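Local coordinates for aminoglycoside acetyltransferase meta-AAC0020 (Uncultured bacterium, PDB 5F47), which probably transfers an acetyl group from acetyl-coenzyme A to aminoglycoside antibiotics, as expected of a GNAT-fold resistance enzyme, at residues I13-E18 against Y58-L63; L21-Q26 against L64-V69; G70-Y75 against Y90-D95; K84-I89 against G119-F124. One frame throughout, in Å; residues are numbered along the deposited sequence. Where two conformers were deposited one is given.

Contact 1: residues I13-E18 against Y58-L63. With CA (calcium ion), chain I.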
loop_
_atom_site.group_PDB
_atom_site.type_symbol
_atom_site.label_atom_id
_atom_site.label_comp_id
_atom_site.label_asym_id
_atom_site.label_seq_id
_atom_site.Cartn_x
_atom_site.Cartn_y
_atom_site.Cartn_z
ATOM N N ILE B 13 -0.297 -19.323 15.945
ATOM C CA ILE B 13 -0.144 -18.123 15.130
ATOM C C ILE B 13 1.267 -17.607 15.323
ATOM O O ILE B 13 1.694 -17.373 16.457
ATOM C CB ILE B 13 -1.150 -17.013 15.498
ATOM C CG1 ILE B 13 -2.589 -17.512 15.348
ATOM C CG2 ILE B 13 -0.918 -15.779 14.643
ATOM C CD1 ILE B 13 -3.005 -17.743 13.922
ATOM N N GLU B 14 1.998 -17.456 14.226
ATOM C CA GLU B 14 3.404 -17.104 14.309
ATOM C C GLU B 14 3.764 -16.048 13.286
ATOM O O GLU B 14 3.203 -16.006 12.187
ATOM C CB GLU B 14 4.281 -18.350 14.127
ATOM C CG GLU B 14 4.093 -19.372 15.254
ATOM C CD GLU B 14 4.955 -20.618 15.113
ATOM O OE1 GLU B 14 5.811 -20.665 14.204
ATOM O OE2 GLU B 14 4.771 -21.553 15.927
ATOM N N ARG B 15 4.698 -15.184 13.662
ATOM C CA ARG B 15 5.224 -14.178 12.756
ATOM C C ARG B 15 6.508 -14.717 12.134
ATOM O O ARG B 15 7.396 -15.160 12.858
ATOM C CB ARG B 15 5.478 -12.862 13.501
ATOM C CG ARG B 15 5.947 -11.728 12.595
ATOM C CD ARG B 15 6.154 -10.442 13.393
ATOM N NE ARG B 15 7.423 -10.433 14.120
ATOM C CZ ARG B 15 7.549 -10.566 15.438
ATOM N NH1 ARG B 15 6.481 -10.732 16.215
ATOM N NH2 ARG B 15 8.756 -10.532 15.985
ATOM N N LEU B 16 6.605 -14.715 10.807
ATOM C CA LEU B 16 7.755 -15.331 10.154
ATOM C C LEU B 16 9.039 -14.548 10.398
ATOM O O LEU B 16 9.047 -13.309 10.407
ATOM C CB LEU B 16 7.517 -15.484 8.654
ATOM C CG LEU B 16 6.395 -16.428 8.209
ATOM C CD1 LEU B 16 6.567 -16.692 6.716
ATOM C CD2 LEU B 16 6.354 -17.737 8.993
ATOM N N ALA B 17 10.114 -15.294 10.617
ATOM C CA ALA B 17 11.442 -14.734 10.813
ATOM C C ALA B 17 12.231 -14.945 9.533
ATOM O O ALA B 17 11.732 -15.561 8.585
ATOM C CB ALA B 17 12.135 -15.390 12.002
ATOM N N GLU B 18 13.469 -14.461 9.502
ATOM C CA GLU B 18 14.272 -14.564 8.284
ATOM C C GLU B 18 14.608 -16.006 7.901
ATOM O O GLU B 18 14.889 -16.277 6.739
ATOM C CB GLU B 18 15.560 -13.752 8.421
ATOM C CG GLU B 18 15.330 -12.253 8.450
ATOM C CD GLU B 18 16.624 -11.468 8.391
ATOM O OE1 GLU B 18 17.692 -12.048 8.685
ATOM O OE2 GLU B 18 16.575 -10.270 8.038
ATOM N N TYR B 58 6.253 -7.840 6.941
ATOM C CA TYR B 58 5.997 -8.838 7.981
ATOM C C TYR B 58 4.887 -9.791 7.567
ATOM O O TYR B 58 3.820 -9.370 7.125
ATOM C CB TYR B 58 5.625 -8.172 9.306
ATOM C CG TYR B 58 6.752 -7.447 9.977
ATOM C CD1 TYR B 58 7.696 -8.143 10.722
ATOM C CD2 TYR B 58 6.862 -6.071 9.896
ATOM C CE1 TYR B 58 8.731 -7.484 11.364
ATOM C CE2 TYR B 58 7.890 -5.405 10.538
ATOM C CZ TYR B 58 8.821 -6.118 11.262
ATOM O OH TYR B 58 9.841 -5.459 11.908
ATOM N N VAL B 59 5.142 -11.078 7.791
ATOM C CA VAL B 59 4.241 -12.154 7.414
ATOM C C VAL B 59 3.770 -12.872 8.671
ATOM O O VAL B 59 4.580 -13.224 9.532
ATOM C CB VAL B 59 4.931 -13.172 6.488
ATOM C CG1 VAL B 59 3.952 -14.239 6.039
ATOM C CG2 VAL B 59 5.538 -12.476 5.272
ATOM N N PHE B 60 2.461 -13.070 8.795
ATOM C CA PHE B 60 1.932 -13.839 9.916
ATOM C C PHE B 60 1.276 -15.091 9.371
ATOM O O PHE B 60 0.543 -15.020 8.387
ATOM C CB PHE B 60 0.926 -13.017 10.719
ATOM C CG PHE B 60 1.532 -11.832 11.416
ATOM C CD1 PHE B 60 1.809 -10.672 10.709
ATOM C CD2 PHE B 60 1.840 -11.884 12.762
ATOM C CE1 PHE B 60 2.377 -9.581 11.340
ATOM C CE2 PHE B 60 2.403 -10.787 13.398
ATOM C CZ PHE B 60 2.683 -9.642 12.666
ATOM N N VAL B 61 1.529 -16.228 10.002
ATOM C CA VAL B 61 0.935 -17.478 9.543
ATOM C C VAL B 61 0.186 -18.229 10.629
ATOM O O VAL B 61 0.419 -18.053 11.828
ATOM C CB VAL B 61 1.999 -18.422 8.935
ATOM C CG1 VAL B 61 2.687 -17.742 7.750
ATOM C CG2 VAL B 61 3.027 -18.871 9.970
ATOM N N ALA B 62 -0.732 -19.076 10.181
ATOM C CA ALA B 62 -1.452 -19.975 11.074
ATOM C C ALA B 62 -1.023 -21.391 10.771
ATOM O O ALA B 62 -0.963 -21.791 9.607
ATOM C CB ALA B 62 -2.944 -19.820 10.906
ATOM N N LEU B 63 -0.731 -22.155 11.820
ATOM C CA LEU B 63 -0.175 -23.488 11.663
ATOM C C LEU B 63 -1.002 -24.508 12.409
ATOM O O LEU B 63 -1.394 -24.276 13.551
ATOM C CB LEU B 63 1.254 -23.535 12.185
ATOM C CG LEU B 63 2.318 -22.792 11.388
ATOM C CD1 LEU B 63 3.299 -22.137 12.338
ATOM C CD2 LEU B 63 3.034 -23.769 10.478
HETATM CA CA CA I . 15.570 -8.286 8.369
HETATM O O HOH W 1 7.777 -11.777 8.453
HETATM O O HOH W 2 17.225 -7.171 7.114
HETATM O O HOH W 3 17.196 -7.709 10.021
HETATM O O HOH W 4 13.252 -9.310 8.117
HETATM O O HOH W 5 14.666 -8.851 10.496
#

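Contact 2: residues L21-Q26 against L64-V69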
loop_
_atom_site.group_PDB
_atom_site.type_symbol
_atom_site.label_atom_id
_atom_site.label_comp_id
_atom_site.label_asym_id
_atom_site.label_seq_id
_atom_site.Cartn_x
_atom_site.Cartn_y
_atom_site.Cartn_z
ATOM N N LEU B 21 11.804 -18.993 5.071
ATOM C CA LEU B 21 11.458 -19.085 3.650
ATOM C C LEU B 21 10.547 -20.275 3.313
ATOM O O LEU B 21 9.620 -20.109 2.522
ATOM C CB LEU B 21 12.710 -19.141 2.781
ATOM C CG LEU B 21 12.434 -19.075 1.276
ATOM C CD1 LEU B 21 11.616 -17.842 0.902
ATOM C CD2 LEU B 21 13.743 -19.111 0.509
ATOM N N PRO B 22 10.794 -21.473 3.891
ATOM C CA PRO B 22 9.877 -22.568 3.543
ATOM C C PRO B 22 8.419 -22.294 3.897
ATOM O O PRO B 22 7.544 -22.617 3.092
ATOM C CB PRO B 22 10.415 -23.748 4.365
ATOM C CG PRO B 22 11.854 -23.462 4.497
ATOM C CD PRO B 22 11.919 -21.976 4.708
ATOM N N LYS B 23 8.157 -21.710 5.066
ATOM C CA LYS B 23 6.784 -21.384 5.433
ATOM C C LYS B 23 6.237 -20.264 4.556
ATOM O O LYS B 23 5.051 -20.248 4.244
ATOM C CB LYS B 23 6.691 -21.002 6.912
ATOM C CG LYS B 23 6.801 -22.206 7.841
ATOM C CD LYS B 23 6.859 -21.775 9.297
ATOM C CE LYS B 23 7.033 -22.973 10.226
ATOM N NZ LYS B 23 7.315 -22.538 11.623
ATOM N N PHE B 24 7.100 -19.332 4.153
ATOM C CA PHE B 24 6.691 -18.245 3.265
ATOM C C PHE B 24 6.227 -18.825 1.922
ATOM O O PHE B 24 5.170 -18.447 1.408
ATOM C CB PHE B 24 7.858 -17.269 3.082
ATOM C CG PHE B 24 7.515 -15.969 2.379
ATOM C CD1 PHE B 24 6.222 -15.449 2.348
ATOM C CD2 PHE B 24 8.528 -15.258 1.747
ATOM C CE1 PHE B 24 5.959 -14.239 1.683
ATOM C CE2 PHE B 24 8.285 -14.064 1.108
ATOM C CZ PHE B 24 7.003 -13.549 1.064
ATOM N N ILE B 25 6.997 -19.769 1.393
ATOM C CA ILE B 25 6.639 -20.429 0.138
ATOM C C ILE B 25 5.340 -21.212 0.292
ATOM O O ILE B 25 4.478 -21.161 -0.593
ATOM C CB ILE B 25 7.782 -21.334 -0.348
ATOM C CG1 ILE B 25 8.942 -20.447 -0.802
ATOM C CG2 ILE B 25 7.334 -22.250 -1.506
ATOM C CD1 ILE B 25 10.199 -21.212 -1.173
ATOM N N GLN B 26 5.170 -21.909 1.415
ATOM C CA GLN B 26 3.891 -22.582 1.681
ATOM C C GLN B 26 2.726 -21.598 1.665
ATOM O O GLN B 26 1.663 -21.890 1.102
ATOM C CB GLN B 26 3.914 -23.307 3.026
ATOM C CG GLN B 26 4.681 -24.602 3.067
ATOM C CD GLN B 26 4.635 -25.211 4.458
ATOM O OE1 GLN B 26 3.563 -25.566 4.962
ATOM N NE2 GLN B 26 5.796 -25.312 5.096
ATOM N N LEU B 64 -1.284 -25.623 11.747
ATOM C CA LEU B 64 -1.754 -26.819 12.424
ATOM C C LEU B 64 -0.629 -27.828 12.289
ATOM O O LEU B 64 -0.298 -28.251 11.178
ATOM C CB LEU B 64 -3.058 -27.328 11.826
ATOM C CG LEU B 64 -4.232 -26.394 12.114
ATOM C CD1 LEU B 64 -5.481 -26.890 11.426
ATOM C CD2 LEU B 64 -4.467 -26.313 13.621
ATOM N N GLU B 65 -0.045 -28.183 13.433
ATOM C CA GLU B 65 1.283 -28.783 13.502
ATOM C C GLU B 65 2.285 -27.874 12.796
ATOM O O GLU B 65 2.511 -26.738 13.223
ATOM C CB GLU B 65 1.282 -30.185 12.907
ATOM C CG GLU B 65 0.486 -31.161 13.738
ATOM C CD GLU B 65 0.461 -32.543 13.140
ATOM O OE1 GLU B 65 1.544 -33.136 12.947
ATOM O OE2 GLU B 65 -0.650 -33.036 12.866
ATOM N N ASN B 66 2.885 -28.364 11.722
ATOM C CA ASN B 66 3.782 -27.528 10.943
ATOM C C ASN B 66 3.247 -27.345 9.532
ATOM O O ASN B 66 4.008 -27.121 8.592
ATOM C CB ASN B 66 5.193 -28.118 10.918
ATOM C CG ASN B 66 6.271 -27.055 11.036
ATOM O OD1 ASN B 66 7.146 -26.942 10.177
ATOM N ND2 ASN B 66 6.205 -26.262 12.101
ATOM N N LYS B 67 1.929 -27.446 9.390
ATOM C CA LYS B 67 1.284 -27.153 8.120
ATOM C C LYS B 67 0.656 -25.766 8.143
ATOM O O LYS B 67 -0.125 -25.441 9.036
ATOM C CB LYS B 67 0.217 -28.190 7.784
ATOM C CG LYS B 67 -0.401 -27.981 6.406
ATOM C CD LYS B 67 -1.702 -28.750 6.236
ATOM C CE LYS B 67 -2.176 -28.704 4.790
ATOM N NZ LYS B 67 -3.630 -29.007 4.660
ATOM N N ILE B 68 1.003 -24.955 7.150
ATOM C CA ILE B 68 0.430 -23.628 6.998
ATOM C C ILE B 68 -1.018 -23.746 6.534
ATOM O O ILE B 68 -1.289 -24.337 5.483
ATOM C CB ILE B 68 1.236 -22.795 5.986
ATOM C CG1 ILE B 68 2.664 -22.570 6.484
ATOM C CG2 ILE B 68 0.531 -21.481 5.690
ATOM C CD1 ILE B 68 2.741 -21.675 7.679
ATOM N N VAL B 69 -1.949 -23.207 7.311
ATOM C CA VAL B 69 -3.356 -23.297 6.944
ATOM C C VAL B 69 -3.969 -21.909 6.757
ATOM O O VAL B 69 -5.160 -21.763 6.468
ATOM C CB VAL B 69 -4.155 -24.089 7.990
ATOM C CG1 VAL B 69 -3.681 -25.551 8.010
ATOM C CG2 VAL B 69 -4.037 -23.441 9.365
HETATM O O HOH W 6 6.286 -26.059 7.352
#

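Contact 3: residues G70-Y75 against Y90-D95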
loop_
_atom_site.group_PDB
_atom_site.type_symbol
_atom_site.label_atom_id
_atom_site.label_comp_id
_atom_site.label_asym_id
_atom_site.label_seq_id
_atom_site.Cartn_x
_atom_site.Cartn_y
_atom_site.Cartn_z
ATOM N N GLY B 70 -3.142 -20.885 6.905
ATOM C CA GLY B 70 -3.594 -19.529 6.679
ATOM C C GLY B 70 -2.465 -18.546 6.886
ATOM O O GLY B 70 -1.432 -18.894 7.448
ATOM N N GLY B 71 -2.631 -17.324 6.399
ATOM C CA GLY B 71 -1.656 -16.305 6.714
ATOM C C GLY B 71 -1.976 -14.977 6.084
ATOM O O GLY B 71 -2.922 -14.877 5.296
ATOM N N LEU B 72 -1.183 -13.969 6.425
ATOM C CA LEU B 72 -1.343 -12.662 5.813
ATOM C C LEU B 72 0.016 -12.012 5.660
ATOM O O LEU B 72 0.974 -12.355 6.345
ATOM C CB LEU B 72 -2.311 -11.774 6.615
ATOM C CG LEU B 72 -1.960 -11.185 7.980
ATOM C CD1 LEU B 72 -0.951 -10.037 7.888
ATOM C CD2 LEU B 72 -3.250 -10.695 8.653
ATOM N N THR B 73 0.087 -11.070 4.731
ATOM C CA THR B 73 1.303 -10.315 4.459
ATOM C C THR B 73 1.018 -8.858 4.757
ATOM O O THR B 73 -0.114 -8.394 4.562
ATOM C CB THR B 73 1.741 -10.474 3.002
ATOM O OG1 THR B 73 0.640 -10.113 2.148
ATOM C CG2 THR B 73 2.130 -11.923 2.719
ATOM N N SER B 74 2.035 -8.137 5.229
ATOM C CA SER B 74 1.820 -6.733 5.583
ATOM C C SER B 74 3.086 -5.915 5.288
ATOM O O SER B 74 4.207 -6.411 5.410
ATOM C CB SER B 74 1.371 -6.601 7.061
ATOM O OG SER B 74 2.383 -7.041 7.947
ATOM N N TYR B 75 2.866 -4.677 4.846
ATOM C CA TYR B 75 3.925 -3.721 4.515
ATOM C C TYR B 75 3.865 -2.528 5.450
ATOM O O TYR B 75 2.795 -1.957 5.680
ATOM C CB TYR B 75 3.768 -3.212 3.076
ATOM C CG TYR B 75 3.950 -4.258 2.012
ATOM C CD1 TYR B 75 2.877 -5.053 1.614
ATOM C CD2 TYR B 75 5.176 -4.438 1.396
ATOM C CE1 TYR B 75 3.032 -6.019 0.622
ATOM C CE2 TYR B 75 5.349 -5.409 0.389
ATOM C CZ TYR B 75 4.265 -6.202 0.025
ATOM O OH TYR B 75 4.403 -7.145 -0.973
ATOM N N TYR B 90 -1.750 -6.679 2.865
ATOM C CA TYR B 90 -1.926 -6.797 1.438
ATOM C C TYR B 90 -2.766 -8.013 1.041
ATOM O O TYR B 90 -3.671 -7.901 0.206
ATOM C CB TYR B 90 -0.550 -6.839 0.735
ATOM C CG TYR B 90 -0.706 -6.724 -0.753
ATOM C CD1 TYR B 90 -0.883 -5.480 -1.361
ATOM C CD2 TYR B 90 -0.761 -7.867 -1.548
ATOM C CE1 TYR B 90 -1.072 -5.388 -2.752
ATOM C CE2 TYR B 90 -0.952 -7.782 -2.927
ATOM C CZ TYR B 90 -1.104 -6.548 -3.519
ATOM O OH TYR B 90 -1.300 -6.516 -4.886
ATOM N N ASP B 91 -2.420 -9.179 1.586
ATOM C CA ASP B 91 -3.176 -10.421 1.349
ATOM C C ASP B 91 -3.479 -11.123 2.653
ATOM O O ASP B 91 -2.680 -11.088 3.567
ATOM C CB ASP B 91 -2.388 -11.404 0.476
ATOM C CG ASP B 91 -2.535 -11.159 -1.002
ATOM O OD1 ASP B 91 -3.640 -10.795 -1.483
ATOM O OD2 ASP B 91 -1.521 -11.380 -1.709
ATOM N N LEU B 92 -4.632 -11.779 2.703
ATOM C CA LEU B 92 -4.985 -12.649 3.815
ATOM C C LEU B 92 -5.769 -13.824 3.239
ATOM O O LEU B 92 -6.705 -13.634 2.456
ATOM C CB LEU B 92 -5.805 -11.892 4.875
ATOM C CG LEU B 92 -6.315 -12.660 6.097
ATOM C CD1 LEU B 92 -6.458 -11.719 7.275
ATOM C CD2 LEU B 92 -7.649 -13.335 5.814
ATOM N N ALA B 93 -5.384 -15.039 3.608
ATOM C CA ALA B 93 -6.114 -16.201 3.151
ATOM C C ALA B 93 -6.076 -17.302 4.177
ATOM O O ALA B 93 -5.116 -17.424 4.938
ATOM C CB ALA B 93 -5.555 -16.711 1.810
ATOM N N VAL B 94 -7.130 -18.106 4.171
ATOM C CA VAL B 94 -7.217 -19.300 4.996
ATOM C C VAL B 94 -7.609 -20.472 4.106
ATOM O O VAL B 94 -8.470 -20.337 3.233
ATOM C CB VAL B 94 -8.223 -19.112 6.145
ATOM C CG1 VAL B 94 -8.432 -20.419 6.925
ATOM C CG2 VAL B 94 -7.735 -18.016 7.073
ATOM N N ASP B 95 -6.917 -21.590 4.299
ATOM C CA ASP B 95 -7.214 -22.864 3.644
ATOM C C ASP B 95 -8.720 -23.103 3.595
ATOM O O ASP B 95 -9.402 -22.968 4.610
ATOM C CB ASP B 95 -6.513 -23.994 4.409
ATOM C CG ASP B 95 -6.541 -25.326 3.683
ATOM O OD1 ASP B 95 -7.594 -25.709 3.126
ATOM O OD2 ASP B 95 -5.499 -26.013 3.706
#

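Contact 4: residues K84-I89 against G119-F124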
loop_
_atom_site.group_PDB
_atom_site.type_symbol
_atom_site.label_atom_id
_atom_site.label_comp_id
_atom_site.label_asym_id
_atom_site.label_seq_id
_atom_site.Cartn_x
_atom_site.Cartn_y
_atom_site.Cartn_z
ATOM N N LYS B 84 4.401 8.156 13.477
ATOM C CA LYS B 84 3.908 6.802 13.679
ATOM C C LYS B 84 3.528 6.172 12.343
ATOM O O LYS B 84 2.731 6.735 11.612
ATOM C CB LYS B 84 2.692 6.811 14.614
ATOM C CG LYS B 84 2.952 7.422 15.992
ATOM C CD LYS B 84 1.691 7.416 16.825
ATOM C CE LYS B 84 2.012 7.574 18.303
ATOM N NZ LYS B 84 2.810 8.801 18.574
ATOM N N PRO B 85 4.089 4.999 12.020
ATOM C CA PRO B 85 3.801 4.427 10.702
ATOM C C PRO B 85 2.425 3.805 10.549
ATOM O O PRO B 85 1.668 3.629 11.512
ATOM C CB PRO B 85 4.869 3.327 10.547
ATOM C CG PRO B 85 5.850 3.562 11.623
ATOM C CD PRO B 85 5.152 4.270 12.729
ATOM N N LEU B 86 2.117 3.494 9.304
ATOM C CA LEU B 86 0.964 2.689 8.934
ATOM C C LEU B 86 1.429 1.282 8.608
ATOM O O LEU B 86 2.546 1.074 8.163
ATOM C CB LEU B 86 0.247 3.251 7.702
ATOM C CG LEU B 86 -0.230 4.700 7.761
ATOM C CD1 LEU B 86 -0.736 5.145 6.403
ATOM C CD2 LEU B 86 -1.321 4.897 8.797
ATOM N N ALA B 87 0.546 0.318 8.808
ATOM C CA ALA B 87 0.739 -1.002 8.234
ATOM C C ALA B 87 -0.383 -1.328 7.257
ATOM O O ALA B 87 -1.572 -1.139 7.553
ATOM C CB ALA B 87 0.810 -2.046 9.328
ATOM N N TYR B 88 0.008 -1.849 6.106
ATOM C CA TYR B 88 -0.886 -2.204 5.012
ATOM C C TYR B 88 -0.952 -3.712 4.910
ATOM O O TYR B 88 0.022 -4.330 4.499
ATOM C CB TYR B 88 -0.324 -1.616 3.707
ATOM C CG TYR B 88 -1.130 -1.805 2.462
ATOM C CD1 TYR B 88 -2.462 -2.180 2.494
ATOM C CD2 TYR B 88 -0.539 -1.587 1.225
ATOM C CE1 TYR B 88 -3.184 -2.338 1.322
ATOM C CE2 TYR B 88 -1.256 -1.730 0.056
ATOM C CZ TYR B 88 -2.574 -2.098 0.109
ATOM O OH TYR B 88 -3.274 -2.233 -1.058
ATOM N N ILE B 89 -2.072 -4.311 5.292
ATOM C CA ILE B 89 -2.264 -5.744 5.050
ATOM C C ILE B 89 -2.588 -5.926 3.577
ATOM O O ILE B 89 -3.579 -5.376 3.087
ATOM C CB ILE B 89 -3.395 -6.320 5.914
ATOM C CG1 ILE B 89 -3.030 -6.219 7.399
ATOM C CG2 ILE B 89 -3.657 -7.791 5.533
ATOM C CD1 ILE B 89 -4.212 -6.589 8.335
ATOM N N GLY B 119 3.893 0.776 18.166
ATOM C CA GLY B 119 3.468 2.167 18.194
ATOM C C GLY B 119 3.050 2.724 16.848
ATOM O O GLY B 119 3.214 3.923 16.585
ATOM N N PHE B 120 2.505 1.866 15.990
ATOM C CA PHE B 120 1.951 2.324 14.724
ATOM C C PHE B 120 0.636 3.079 14.935
ATOM O O PHE B 120 -0.043 2.891 15.958
ATOM C CB PHE B 120 1.694 1.142 13.783
ATOM C CG PHE B 120 2.907 0.656 13.048
ATOM C CD1 PHE B 120 4.143 0.562 13.669
ATOM C CD2 PHE B 120 2.802 0.272 11.724
ATOM C CE1 PHE B 120 5.265 0.086 12.972
ATOM C CE2 PHE B 120 3.914 -0.200 11.026
ATOM C CZ PHE B 120 5.144 -0.287 11.650
ATOM N N GLU B 121 0.265 3.906 13.959
ATOM C CA GLU B 121 -0.968 4.677 14.053
ATOM C C GLU B 121 -2.179 3.806 13.714
ATOM O O GLU B 121 -3.231 3.910 14.347
ATOM C CB GLU B 121 -0.952 5.907 13.121
ATOM C CG GLU B 121 -2.228 6.765 13.307
ATOM C CD GLU B 121 -2.376 7.933 12.325
ATOM O OE1 GLU B 121 -3.460 8.554 12.293
ATOM O OE2 GLU B 121 -1.437 8.248 11.589
ATOM N N GLU B 122 -2.017 2.958 12.711
ATOM C CA GLU B 122 -3.167 2.381 12.038
ATOM C C GLU B 122 -2.738 1.206 11.192
ATOM O O GLU B 122 -1.646 1.213 10.628
ATOM C CB GLU B 122 -3.813 3.438 11.161
ATOM C CG GLU B 122 -5.039 3.020 10.390
ATOM C CD GLU B 122 -5.427 4.085 9.396
ATOM O OE1 GLU B 122 -5.284 3.849 8.179
ATOM O OE2 GLU B 122 -5.850 5.173 9.836
ATOM N N VAL B 123 -3.605 0.202 11.111
ATOM C CA VAL B 123 -3.445 -0.900 10.173
ATOM C C VAL B 123 -4.597 -0.786 9.200
ATOM O O VAL B 123 -5.711 -0.534 9.622
ATOM C CB VAL B 123 -3.481 -2.258 10.893
ATOM C CG1 VAL B 123 -3.416 -3.407 9.921
ATOM C CG2 VAL B 123 -2.343 -2.374 11.921
ATOM N N PHE B 124 -4.360 -0.945 7.900
ATOM C CA PHE B 124 -5.486 -0.974 6.965
ATOM C C PHE B 124 -5.402 -2.128 5.973
ATOM O O PHE B 124 -4.345 -2.736 5.777
ATOM C CB PHE B 124 -5.638 0.379 6.226
ATOM C CG PHE B 124 -4.481 0.746 5.313
ATOM C CD1 PHE B 124 -3.331 1.326 5.816
ATOM C CD2 PHE B 124 -4.574 0.530 3.955
ATOM C CE1 PHE B 124 -2.274 1.685 4.964
ATOM C CE2 PHE B 124 -3.539 0.904 3.105
ATOM C CZ PHE B 124 -2.398 1.472 3.609
#

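Contact 1: residues I13-E18 against Y58-L63
Backbone hydrogen bonds tie E14 to V61 in both directions, E14 N to V61 O at 2.9 Å and V61 N to E14 O at 2.8 Å. L16 N adds a third, to V59 O, and one water bridges L16 O and V59 N. I13 with A62 and R15 with F60 are the non-hydrogen-bonded pairs of this antiparallel ladder, which joins the first two strands of the GNAT sheet and puts strand 11-15 at its border.

Apolar contacts fall on both faces. With CG anti to the backbone N (chi1 -176°), R15 runs alongside F60; its CG lies over one ring face, 4.0 Å from the F60 centroid and offset toward the rim, a CH-pi contact. R15 CD also reaches Y58 CD1 (3.8 Å), and helix 103-117 backs this face through F114. On the other face L16 divides its branches, CD1 on V59 CG1 (3.6 Å) and CD2 on V61 CG2, where F24 of helix 21-34 also packs.

Metal binding lies beyond the ladder: E18 OE2 is 2.2 Å from the calcium ion, whose other ligands are four waters, N53 O and N55 OD1.

Contact 2: residues L21-Q26 against L64-V69
I68 lays its CG1 against Q26, 3.8 Å from Q26 CB, while its CD1 reaches on to the root of K23, 4.1 Å from K23 CB. With CG1 anti to the carbonyl carbon (chi1 -63°), this longer branch of I68 is the one that meets the helix. K23 and Q26, one turn apart on helix 21-34, thus straddle a single buried isoleucine with their aliphatic parts, K23 lying roughly at a right angle to it.

The polar end of Q26 reaches the backbone N of I68, just after the turn. Q26 OE1 takes a weak hydrogen bond from I68 N, long at 3.4 Å but nearly straight at 168°, and the same oxygen also rests 3.5 Å from I68 CG1. A water lies between the Q26 amide and N66 O; its distance to Q26 NE2 is too short to be trusted, so that bridge is doubtful.

L64 to K67 form a type II' beta turn, closed by L64 N to K67 O and K67 N to L64 O, both 3.0 Å. It brings N66 across the extended K23 chain, with K23 CE 3.9 Å from N66 ND2. N66 is poorly ordered, and its carboxamide makes a loose partner on this surface side. K23 NZ instead has a weak, long ion pair with E14.

The helix lies aslant the start of strand 67-77, at 40° to it. I68 also packs on V61 and L63 of strand 57-64; L21 packs on helix 45-53, and F24 lies between that helix (L51) and V59 of strand 57-64.

Contact 3: residues G70-Y75 against Y90-D95
Glycines G70 and G71 face V94 and A93 in the antiparallel beta hairpin of strands 67-77 and 86-94, at the centre of the GNAT sheet. This is the close-packed end. With no side chain on G70, its CA comes within 4.0 Å of V94 CA and 3.1 Å of A93 O. G71 and A93 exchange two backbone hydrogen bonds, G71 N to A93 O at 2.9 Å and A93 N to G71 O at 3.0 Å. Helix 21-34 covers A93 on one face, helix 103-117 covers L72 and V94 on the other. L72 CD2 approaches L92 CD1, a contact left provisional because L92 was modelled in two conformers.

Toward Y90 the pairing is less regular. Y90 and D91 together stand opposite T73, a beta bulge with Y90 at psi -49°. Y90 N binds T73 O (2.9 Å). Y90 is partly exposed; its CB sits at the edge of the Y75 ring, 3.7 Å from CE1, and the residue packs on L86 of the second subunit.

Y80 OH of that subunit bonds both D91 OD2 and T73 OG1. Chi1 of 54° sets T73 OG1 between its own N and carbonyl carbon, where it accepts D91 N at 3.2 Å, a bent bond of 139°.

Contact 4: residues K84-I89 against G119-F124
The beta-alpha-beta unit of strand 86-94, helix 103-117 and strand 122-128 brings A87 beside V123 and Y88 beside F124 as parallel neighbours. Their backbones interleave: A87 N bonds E122 O, A87 O returns to F124 N at 2.8 Å, and I89 N bonds F124 O. Ahead of the strands, E121 N bonds P85 O at 2.8 Å, so the pairing starts where the chain leaves the Schellman motif at G119.

Aromatic rings pack on both faces. P85 CB stands over the centre of the F120 ring, 3.7 Å from its centroid, in a CH-pi contact; A87 N lies at the edge of that ring, and Y115 meets it from the helix. On the other face the Y88 and F124 rings are nearly parallel (12°) but slid apart, with centroids 4.7 Å apart and Y88 CD1 3.3 Å from F124 CE2. L86 CD2 lies alongside E122, 3.7 Å from its CB, and I89 CD1 meets V123 CG1.

Y88 OH is held by Q126. V123 and F124 pair with a strand of the second subunit. Backbone bonds thus set the register, while Y88 and F124, packed on each other, also meet Y88 and H151 of the second subunit, so this aromatic patch belongs to the dimer interface as well as to the sheet.

From the N terminus, contact 1 closes the first loop, returning the chain through the two helices 21-34 and 45-53 to set strand 57-64 beside strand 11-15. Contact 2 crosses it, because helix 21-34 starts inside that loop and meets the turn just beyond; the two touch through I68 on V61 and L63. Contact 3 follows in series, closing the hairpin that strand 67-77 makes with strand 86-94, and is joined to contact 1 by backbone bonds between 60-62 and 70-72. Contact 4 crosses contact 3, since 84-89 lies within the hairpin loop while 119-124 arrives after helix 103-117. Together they span all five strands, and contacts 3 and 4 also reach the second subunit.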